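Local structure of NS1 (Human bocavirus, 4KW3) at residues V82-T87 against D102-Q106. The protein probably binds and nicks the viral origin through its N-terminal nuclease domain, the part present here, and unwinds DNA with its helicase to start rolling-circle replication. Sequence-based numbering, arbitrary orientation.
Sequences VYMATT and DIIVQ
The CA atoms of Tyr83 and Val105 are the nearest pair across helix segment 82-87 and strand segment 102-106, 6.2 Å apart; the axes run roughly antiparallel (154°) and approach to 8.9 Å. No hydrogen bond links the segments; on the strand's side Ile103 and Val105, two residues apart, do the touching. Both are β-branched, which suits an extended strand, and their CB atoms lie toward the helix. Ile103 sends its branches to two partners: Ile103 CG2 meets the Tyr83 ring obliquely, 3.6 Å from Tyr83 CD2, while Ile103 CD1, ending the longer branch, comes to 3.6 Å from Thr86 CG2, tip to tip. With Tyr83 CG turned opposite the backbone N (chi1 179°), the ring reaches toward Ile103, while Val105 CG2 sits at the ring's edge, near its plane. Tyrosine suits this partly exposed site, its flat ring offering carbon to both. Val82, compact and apolar for a buried site, sets CG1 3.8 Å from Val105 CG1. In this Rep-type nuclease fold, helix 74-94 covers one face of the central sheet, and strand 101-109 lies between strands 114-122 and 241-247. Val82 and Thr86 also touch strand 114-122, which bears the predicted metal ligands His115 and His117, and helix 134-149. Threonine suits buried position 86: its methyl can face Ile103 while Thr86 OG1 donates a hydrogen bond to Val82 O (2.9 Å), from above the carbonyl plane, 41° out of it. Val82 O also accepts the backbone hydrogen bond from Thr86 N. Thr87, nearer the margin, sets OG1 3.9 Å from Ile103 CD1 and donates a weak hydrogen bond to Tyr83 O.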
loop_
_atom_site.group_PDB
_atom_site.type_symbol
_atom_site.label_atom_id
_atom_site.label_comp_id
_atom_site.label_asym_id
_atom_site.label_seq_id
_atom_site.Cartn_x
_atom_site.Cartn_y
_atom_site.Cartn_z
ATOM N N VAL A 82 -6.750 1.762 -0.825
ATOM C CA VAL A 82 -6.340 1.430 -2.179
ATOM C C VAL A 82 -6.939 0.095 -2.643
ATOM O O VAL A 82 -7.437 -0.008 -3.773
ATOM C CB VAL A 82 -4.792 1.419 -2.305
ATOM C CG1 VAL A 82 -4.365 0.875 -3.644
ATOM C CG2 VAL A 82 -4.232 2.824 -2.119
ATOM N N TYR A 83 -6.924 -0.906 -1.762
ATOM C CA TYR A 83 -7.546 -2.198 -2.050
ATOM C C TYR A 83 -9.054 -2.050 -2.366
ATOM O O TYR A 83 -9.547 -2.568 -3.378
ATOM C CB TYR A 83 -7.335 -3.203 -0.902
ATOM C CG TYR A 83 -7.985 -4.540 -1.181
ATOM C CD1 TYR A 83 -9.311 -4.775 -0.849
ATOM C CD2 TYR A 83 -7.283 -5.554 -1.814
ATOM C CE1 TYR A 83 -9.917 -5.980 -1.149
ATOM C CE2 TYR A 83 -7.878 -6.759 -2.111
ATOM C CZ TYR A 83 -9.188 -6.965 -1.773
ATOM O OH TYR A 83 -9.777 -8.169 -2.065
ATOM N N MET A 84 -9.792 -1.387 -1.484
ATOM C CA MET A 84 -11.191 -1.098 -1.777
ATOM C C MET A 84 -11.384 -0.388 -3.138
ATOM O O MET A 84 -12.264 -0.767 -3.921
ATOM C CB MET A 84 -11.835 -0.297 -0.643
ATOM C CG MET A 84 -12.067 -1.144 0.632
ATOM S SD MET A 84 -12.945 -0.260 1.948
ATOM C CE MET A 84 -11.718 0.922 2.489
ATOM N N ALA A 85 -10.561 0.625 -3.410
ATOM C CA ALA A 85 -10.622 1.340 -4.675
ATOM C C ALA A 85 -10.375 0.412 -5.873
ATOM O O ALA A 85 -11.045 0.542 -6.905
ATOM C CB ALA A 85 -9.660 2.516 -4.681
ATOM N N THR A 86 -9.439 -0.527 -5.717
ATOM C CA THR A 86 -9.101 -1.486 -6.768
ATOM C C THR A 86 -10.283 -2.413 -7.056
ATOM O O THR A 86 -10.573 -2.751 -8.207
ATOM C CB THR A 86 -7.881 -2.368 -6.384
ATOM O OG1 THR A 86 -6.742 -1.550 -6.096
ATOM C CG2 THR A 86 -7.525 -3.311 -7.513
ATOM N N THR A 87 -10.937 -2.833 -5.985
ATOM C CA THR A 87 -12.159 -3.619 -6.040
ATOM C C THR A 87 -13.229 -2.846 -6.792
ATOM O O THR A 87 -13.884 -3.382 -7.689
ATOM C CB THR A 87 -12.648 -3.947 -4.611
ATOM O OG1 THR A 87 -11.771 -4.926 -4.036
ATOM C CG2 THR A 87 -14.003 -4.515 -4.643
ATOM N N ASP A 102 -7.836 -11.014 -8.930
ATOM C CA ASP A 102 -6.893 -11.140 -7.844
ATOM C C ASP A 102 -6.244 -9.794 -7.615
ATOM O O ASP A 102 -5.938 -9.071 -8.575
ATOM C CB ASP A 102 -5.855 -12.229 -8.120
ATOM C CG ASP A 102 -6.437 -13.632 -8.011
ATOM O OD1 ASP A 102 -6.803 -14.021 -6.878
ATOM O OD2 ASP A 102 -6.493 -14.355 -9.040
ATOM N N ILE A 103 -6.072 -9.441 -6.344
ATOM C CA ILE A 103 -5.510 -8.139 -5.997
ATOM C C ILE A 103 -4.507 -8.257 -4.850
ATOM O O ILE A 103 -4.829 -8.788 -3.784
ATOM C CB ILE A 103 -6.627 -7.150 -5.573
ATOM C CG1 ILE A 103 -7.632 -6.953 -6.715
ATOM C CG2 ILE A 103 -6.029 -5.802 -5.126
ATOM C CD1 ILE A 103 -8.934 -6.359 -6.279
ATOM N N ILE A 104 -3.293 -7.759 -5.076
ATOM C CA ILE A 104 -2.348 -7.531 -3.986
ATOM C C ILE A 104 -2.054 -6.029 -3.881
ATOM O O ILE A 104 -1.873 -5.353 -4.909
ATOM C CB ILE A 104 -1.049 -8.298 -4.186
ATOM C CG1 ILE A 104 -1.326 -9.810 -4.169
ATOM C CG2 ILE A 104 -0.008 -7.873 -3.110
ATOM C CD1 ILE A 104 -0.166 -10.676 -4.712
ATOM N N VAL A 105 -2.040 -5.508 -2.651
ATOM C CA VAL A 105 -1.695 -4.112 -2.400
ATOM C C VAL A 105 -0.670 -4.071 -1.276
ATOM O O VAL A 105 -0.791 -4.791 -0.276
ATOM C CB VAL A 105 -2.941 -3.207 -2.054
ATOM C CG1 VAL A 105 -2.520 -1.787 -1.676
ATOM C CG2 VAL A 105 -3.909 -3.123 -3.209
ATOM N N GLN A 106 0.359 -3.253 -1.469
ATOM C CA GLN A 106 1.362 -3.033 -0.442
ATOM C C GLN A 106 1.727 -1.551 -0.348
ATOM O O GLN A 106 2.171 -0.939 -1.324
ATOM C CB GLN A 106 2.610 -3.858 -0.730
ATOM C CG GLN A 106 3.721 -3.712 0.305
ATOM C CD GLN A 106 4.751 -4.826 0.199
ATOM O OE1 GLN A 106 4.448 -5.998 0.464
ATOM N NE2 GLN A 106 5.967 -4.471 -0.205
#